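Local coordinates for ABC transporter sugar binding protein (Xanthomonas axonopodis pv. citri, PDB 3UOR) that probably binds maltose or related sugars in the periplasm and delivers them to an ABC transporter for uptake, at residues V374-R379 with E411-R416; A69-L74 with N91-E96. All blocks are in the same frame, centred on the assembly; numbering follows the deposited sequence.

Contact 1: V374-R379 with E411-R416; sequences VLEWER and EILAKR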
loop_
_atom_site.group_PDB
_atom_site.type_symbol
_atom_site.label_atom_id
_atom_site.label_comp_id
_atom_site.label_asym_id
_atom_site.label_seq_id
_atom_site.Cartn_x
_atom_site.Cartn_y
_atom_site.Cartn_z
ATOM N N VAL A 374 -11.791 1.912 -9.341
ATOM C CA VAL A 374 -12.214 3.002 -10.209
ATOM C C VAL A 374 -11.081 3.980 -10.442
ATOM O O VAL A 374 -10.265 4.275 -9.569
ATOM C CB VAL A 374 -13.420 3.743 -9.640
ATOM C CG1 VAL A 374 -14.590 2.780 -9.502
ATOM C CG2 VAL A 374 -13.075 4.377 -8.281
ATOM N N LEU A 375 -11.029 4.456 -11.667
ATOM C CA LEU A 375 -10.087 5.459 -12.112
ATOM C C LEU A 375 -10.031 6.666 -11.144
ATOM O O LEU A 375 -8.961 7.213 -10.871
ATOM C CB LEU A 375 -10.549 5.866 -13.508
ATOM C CG LEU A 375 -9.894 6.914 -14.338
ATOM C CD1 LEU A 375 -10.278 6.608 -15.771
ATOM C CD2 LEU A 375 -10.413 8.255 -13.880
ATOM N N GLU A 376 -11.169 7.047 -10.577
ATOM C CA GLU A 376 -11.198 8.225 -9.703
ATOM C C GLU A 376 -10.874 7.963 -8.225
ATOM O O GLU A 376 -11.034 8.849 -7.367
ATOM C CB GLU A 376 -12.497 9.022 -9.886
ATOM C CG GLU A 376 -13.747 8.209 -10.107
ATOM C CD GLU A 376 -13.886 7.608 -11.519
ATOM O OE1 GLU A 376 -14.187 8.321 -12.501
ATOM O OE2 GLU A 376 -13.739 6.384 -11.631
ATOM N N TRP A 377 -10.377 6.763 -7.936
ATOM C CA TRP A 377 -10.057 6.392 -6.555
ATOM C C TRP A 377 -9.087 7.357 -5.849
ATOM O O TRP A 377 -9.299 7.713 -4.703
ATOM C CB TRP A 377 -9.543 4.939 -6.431
ATOM C CG TRP A 377 -9.337 4.611 -5.002
ATOM C CD1 TRP A 377 -8.141 4.456 -4.351
ATOM C CD2 TRP A 377 -10.357 4.501 -4.003
ATOM N NE1 TRP A 377 -8.369 4.206 -3.017
ATOM C CE2 TRP A 377 -9.723 4.247 -2.782
ATOM C CE3 TRP A 377 -11.754 4.562 -4.038
ATOM C CZ2 TRP A 377 -10.436 4.056 -1.600
ATOM C CZ3 TRP A 377 -12.452 4.379 -2.887
ATOM C CH2 TRP A 377 -11.800 4.125 -1.671
ATOM N N GLU A 378 -8.027 7.782 -6.511
ATOM C CA GLU A 378 -7.096 8.686 -5.841
ATOM C C GLU A 378 -7.747 10.008 -5.438
ATOM O O GLU A 378 -7.510 10.491 -4.340
ATOM C CB GLU A 378 -5.858 8.949 -6.692
ATOM C CG GLU A 378 -4.825 7.838 -6.573
ATOM C CD GLU A 378 -3.470 8.228 -7.152
ATOM O OE1 GLU A 378 -3.375 8.443 -8.382
ATOM O OE2 GLU A 378 -2.498 8.319 -6.368
ATOM N N ARG A 379 -8.565 10.586 -6.313
ATOM C CA ARG A 379 -9.316 11.790 -5.964
ATOM C C ARG A 379 -10.206 11.518 -4.748
ATOM O O ARG A 379 -10.269 12.300 -3.812
ATOM C CB ARG A 379 -10.186 12.242 -7.138
ATOM C CG ARG A 379 -9.400 12.832 -8.306
ATOM C CD ARG A 379 -10.231 12.862 -9.594
ATOM N NE ARG A 379 -11.203 13.957 -9.611
ATOM C CZ ARG A 379 -12.268 13.994 -10.411
ATOM N NH1 ARG A 379 -12.494 12.979 -11.245
ATOM N NH2 ARG A 379 -13.107 15.036 -10.374
ATOM N N GLU A 411 -20.132 13.616 -6.845
ATOM C CA GLU A 411 -19.713 14.519 -7.929
ATOM C C GLU A 411 -18.525 13.958 -8.690
ATOM O O GLU A 411 -18.520 13.916 -9.931
ATOM C CB GLU A 411 -19.387 15.921 -7.388
ATOM C CG GLU A 411 -20.549 16.501 -6.642
ATOM C CD GLU A 411 -20.231 17.826 -5.981
ATOM O OE1 GLU A 411 -19.026 18.149 -5.858
ATOM O OE2 GLU A 411 -21.200 18.527 -5.582
ATOM N N ILE A 412 -17.508 13.515 -7.958
ATOM C CA ILE A 412 -16.341 12.903 -8.608
ATOM C C ILE A 412 -16.752 11.751 -9.544
ATOM O O ILE A 412 -16.235 11.612 -10.663
ATOM C CB ILE A 412 -15.314 12.439 -7.553
ATOM C CG1 ILE A 412 -14.679 13.662 -6.879
ATOM C CG2 ILE A 412 -14.265 11.553 -8.190
ATOM C CD1 ILE A 412 -13.962 13.364 -5.607
ATOM N N LEU A 413 -17.730 10.962 -9.114
ATOM C CA LEU A 413 -18.151 9.784 -9.877
ATOM C C LEU A 413 -19.202 10.104 -10.932
ATOM O O LEU A 413 -19.726 9.197 -11.574
ATOM C CB LEU A 413 -18.691 8.703 -8.928
ATOM C CG LEU A 413 -17.658 8.084 -7.968
ATOM C CD1 LEU A 413 -18.319 7.208 -6.909
ATOM C CD2 LEU A 413 -16.636 7.286 -8.757
ATOM N N ALA A 414 -19.516 11.384 -11.118
ATOM C CA ALA A 414 -20.621 11.743 -11.997
ATOM C C ALA A 414 -20.429 11.264 -13.421
ATOM O O ALA A 414 -21.382 10.831 -14.049
ATOM C CB ALA A 414 -20.865 13.268 -11.993
ATOM N N LYS A 415 -19.222 11.396 -13.969
ATOM C CA LYS A 415 -19.011 10.986 -15.362
ATOM C C LYS A 415 -19.147 9.459 -15.488
ATOM O O LYS A 415 -19.842 8.946 -16.368
ATOM C CB LYS A 415 -17.641 11.425 -15.845
ATOM C CG LYS A 415 -17.334 11.013 -17.268
ATOM C CD LYS A 415 -15.942 11.500 -17.638
ATOM C CE LYS A 415 -15.603 11.191 -19.081
ATOM N NZ LYS A 415 -14.316 11.840 -19.495
ATOM N N ARG A 416 -18.487 8.743 -14.584
ATOM C CA ARG A 416 -18.609 7.284 -14.532
ATOM C C ARG A 416 -20.081 6.869 -14.452
ATOM O O ARG A 416 -20.546 6.069 -15.247
ATOM C CB ARG A 416 -17.853 6.725 -13.320
ATOM C CG ARG A 416 -18.084 5.218 -13.087
ATOM C CD ARG A 416 -17.451 4.733 -11.778
ATOM N NE ARG A 416 -17.818 3.343 -11.535
ATOM C CZ ARG A 416 -17.183 2.307 -12.074
ATOM N NH1 ARG A 416 -16.139 2.505 -12.864
ATOM N NH2 ARG A 416 -17.585 1.074 -11.819
HETATM O O HOH W 1 -16.518 9.994 -12.969
HETATM O O HOH W 2 -14.475 4.965 -13.471
#
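Glu376 folds its side chain against Ile412, Leu413 and Arg416. Its CB rests on Ile412 CG2 at 3.5 Å. One bond further, CG sits 3.3 Å from Leu413 CD2; the CA-CB bond of Leu413 points away from 374-379, yet its CD2 end comes back to close this tight apolar joint. The chain then bends sharply (chi2 -76°), which lifts the carboxylate past the leucine and lays it across the stem of Arg416. The charged ends do not touch: Glu376 OE2 and Arg416 NH1 stay 4.7 Å apart, with the carboxylate and guanidinium planes turned 63° against each other. Water 1 donates to Glu376 OE1 at 2.9 Å and to Ile412 O, and accepts from Arg416 N, so one solvent molecule ties the carboxylate to the backbone where the chain turns. Water 2 lies in the guanidinium plane, accepting from Arg416 NH1 at 3.0 Å; its approach to Glu376 OE2 is too short to be read with confidence, so a bridge there remains doubtful.

Two arginines flank this centre, each with an aliphatic branch over one face of its guanidinium. Val374 CG1 stands over the Arg416 group, 3.7 Å from CZ, while Ile412 CG2 covers that of Arg379, 3.8 Å from NH1. Arg416 reaches Val374 because its chain is extended from CG to NE; its NH2 goes on to bond His212 O.

Both Glu376 and Leu413 are N-cap residues, Glu376 opening helix 377-394 and Leu413 standing at the break between helices 398-412 and 414-422. The arrangement is that of a helical hairpin closing on itself: the chain runs out along 377-394, returns along 398-412, and its kink packs against the start of the first helix.

Contact 2: A69-L74 with N91-E96; sequences AAHEKL and NTWLPE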
loop_
_atom_site.group_PDB
_atom_site.type_symbol
_atom_site.label_atom_id
_atom_site.label_comp_id
_atom_site.label_asym_id
_atom_site.label_seq_id
_atom_site.Cartn_x
_atom_site.Cartn_y
_atom_site.Cartn_z
ATOM N N ALA A 69 6.191 12.632 -12.081
ATOM C CA ALA A 69 6.083 12.921 -13.510
ATOM C C ALA A 69 5.668 11.695 -14.307
ATOM O O ALA A 69 5.448 11.770 -15.516
ATOM C CB ALA A 69 7.398 13.438 -14.028
ATOM N N ALA A 70 5.569 10.562 -13.627
ATOM C CA ALA A 70 5.343 9.293 -14.297
ATOM C C ALA A 70 3.980 9.227 -14.971
ATOM O O ALA A 70 3.870 8.776 -16.111
ATOM C CB ALA A 70 5.497 8.162 -13.320
ATOM N N HIS A 71 2.943 9.670 -14.271
ATOM C CA HIS A 71 1.593 9.604 -14.817
ATOM C C HIS A 71 1.406 10.466 -16.071
ATOM O O HIS A 71 0.685 10.084 -16.987
ATOM C CB HIS A 71 0.551 9.984 -13.770
ATOM C CG HIS A 71 -0.835 9.565 -14.138
ATOM N ND1 HIS A 71 -1.616 10.276 -15.026
ATOM C CD2 HIS A 71 -1.574 8.495 -13.760
ATOM C CE1 HIS A 71 -2.780 9.666 -15.169
ATOM N NE2 HIS A 71 -2.779 8.583 -14.412
ATOM N N GLU A 72 2.051 11.627 -16.106
ATOM C CA GLU A 72 2.004 12.474 -17.291
ATOM C C GLU A 72 2.831 11.878 -18.408
ATOM O O GLU A 72 2.393 11.829 -19.558
ATOM C CB GLU A 72 2.534 13.872 -16.994
ATOM C CG GLU A 72 1.504 14.839 -16.459
ATOM C CD GLU A 72 2.040 16.257 -16.393
ATOM O OE1 GLU A 72 2.579 16.734 -17.417
ATOM O OE2 GLU A 72 1.923 16.888 -15.319
ATOM N N LYS A 73 4.044 11.447 -18.084
ATOM C CA LYS A 73 4.919 10.924 -19.120
ATOM C C LYS A 73 4.246 9.754 -19.848
ATOM O O LYS A 73 4.436 9.567 -21.050
ATOM C CB LYS A 73 6.280 10.521 -18.543
ATOM C CG LYS A 73 7.232 9.953 -19.588
ATOM C CD LYS A 73 8.689 10.063 -19.170
ATOM C CE LYS A 73 9.601 9.937 -20.388
ATOM N NZ LYS A 73 11.035 10.205 -20.082
ATOM N N LEU A 74 3.439 8.991 -19.113
ATOM C CA LEU A 74 2.789 7.800 -19.654
ATOM C C LEU A 74 1.599 8.146 -20.530
ATOM O O LEU A 74 1.519 7.693 -21.669
ATOM C CB LEU A 74 2.362 6.860 -18.532
ATOM C CG LEU A 74 3.468 5.942 -18.002
ATOM C CD1 LEU A 74 3.031 5.277 -16.702
ATOM C CD2 LEU A 74 3.877 4.902 -19.046
ATOM N N ASN A 91 -0.367 0.225 -8.296
ATOM C CA ASN A 91 -1.509 -0.618 -8.607
ATOM C C ASN A 91 -2.883 0.071 -8.587
ATOM O O ASN A 91 -3.870 -0.532 -8.977
ATOM C CB ASN A 91 -1.464 -1.956 -7.854
ATOM C CG ASN A 91 -1.459 -1.777 -6.384
ATOM O OD1 ASN A 91 -1.827 -0.713 -5.900
ATOM N ND2 ASN A 91 -1.034 -2.811 -5.644
ATOM N N THR A 92 -2.955 1.333 -8.164
ATOM C CA THR A 92 -4.221 2.061 -8.262
ATOM C C THR A 92 -4.334 2.747 -9.629
ATOM O O THR A 92 -5.392 3.247 -9.999
ATOM C CB THR A 92 -4.437 3.091 -7.114
ATOM O OG1 THR A 92 -3.330 3.978 -7.051
ATOM C CG2 THR A 92 -4.577 2.393 -5.775
ATOM N N TRP A 93 -3.235 2.745 -10.376
ATOM C CA TRP A 93 -3.216 3.255 -11.741
ATOM C C TRP A 93 -3.736 2.246 -12.762
ATOM O O TRP A 93 -4.101 2.625 -13.862
ATOM C CB TRP A 93 -1.800 3.666 -12.143
ATOM C CG TRP A 93 -1.279 4.826 -11.385
ATOM C CD1 TRP A 93 -1.883 5.454 -10.337
ATOM C CD2 TRP A 93 -0.043 5.513 -11.607
ATOM N NE1 TRP A 93 -1.098 6.486 -9.890
ATOM C CE2 TRP A 93 0.035 6.544 -10.656
ATOM C CE3 TRP A 93 0.999 5.355 -12.517
ATOM C CZ2 TRP A 93 1.112 7.410 -10.590
ATOM C CZ3 TRP A 93 2.065 6.212 -12.450
ATOM C CH2 TRP A 93 2.114 7.232 -11.497
ATOM N N LEU A 94 -3.750 0.963 -12.418
ATOM C CA LEU A 94 -4.159 -0.078 -13.374
ATOM C C LEU A 94 -5.525 0.165 -14.019
ATOM O O LEU A 94 -5.650 0.049 -15.237
ATOM C CB LEU A 94 -4.166 -1.454 -12.711
ATOM C CG LEU A 94 -3.129 -2.479 -13.137
ATOM C CD1 LEU A 94 -1.745 -1.878 -13.081
ATOM C CD2 LEU A 94 -3.226 -3.681 -12.231
ATOM N N PRO A 95 -6.560 0.469 -13.207
ATOM C CA PRO A 95 -7.899 0.589 -13.793
ATOM C C PRO A 95 -7.927 1.632 -14.896
ATOM O O PRO A 95 -8.581 1.436 -15.910
ATOM C CB PRO A 95 -8.753 1.035 -12.611
ATOM C CG PRO A 95 -8.086 0.436 -11.440
ATOM C CD PRO A 95 -6.611 0.580 -11.738
ATOM N N GLU A 96 -7.196 2.721 -14.714
ATOM C CA GLU A 96 -7.140 3.752 -15.732
ATOM C C GLU A 96 -6.473 3.264 -17.011
ATOM O O GLU A 96 -7.038 3.402 -18.099
ATOM C CB GLU A 96 -6.434 5.006 -15.220
ATOM C CG GLU A 96 -6.351 6.097 -16.290
ATOM C CD GLU A 96 -5.860 7.424 -15.745
ATOM O OE1 GLU A 96 -5.589 7.504 -14.525
ATOM O OE2 GLU A 96 -5.750 8.386 -16.534
#
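His71 is held between Trp93 and Glu96, its ring edge turned to the indole and its NE2 to the carboxylate. The dense part of the contact is around Trp93. The imidazole stands on the indole in a T-shaped (edge-to-face) stack, planes 89° apart and the centroid of the six-membered ring 5.1 Å from that of the histidine, with His71 CD2 the atom that points down onto the face. His71 CB lies over the same ring as a CH-pi contact, 3.9 Å from Trp93 CH2. Ala70 CB fills in at the indole edge, 4.0 Å from that same CH2, and Leu74 CD1 makes a looser approach, 4.5 Å from CZ3.

The other side is sparser and polar. Glu96, its chain extended, comes toward the histidine from the opposite direction, its carboxylate turned about 50° from the imidazole plane. His71 NE2 donates to Glu96 OE1 at 3.0 Å; the acceptor lies nearly in the imidazole plane, but the donor comes from well above the carboxylate plane, and the N-H...O angle of 149° is bent. Stack and bond together fix the rotation of the ring.

Helix 67-79 is thus joined to the start of helix 94-99. Leu74 continues inward onto Cys87 and Leu89 of strand 86-90, the strand that connects the two helices, and Leu94 packs on that strand as well.

How the contacts relate
Contact 2 closes along the chain well before contact 1 opens, yet their centres are about 15 Å apart and the two touch. The join runs between segments 374-379 and 91-96. Trp93 NE1 lies 3.4 Å from Glu378 OE1, a long polar approach that brings the indole at the heart of contact 2 against the first turn of helix 377-394. Nearby, Leu375 CD1 lies 4.0 Å from Glu96 CG. The C-terminal helical hairpin of contact 1 is thereby docked onto segment 91-96, at the beginning of helix 94-99, while helix 67-79 is tied in through Trp93 and Glu96. No sugar is present in either contact.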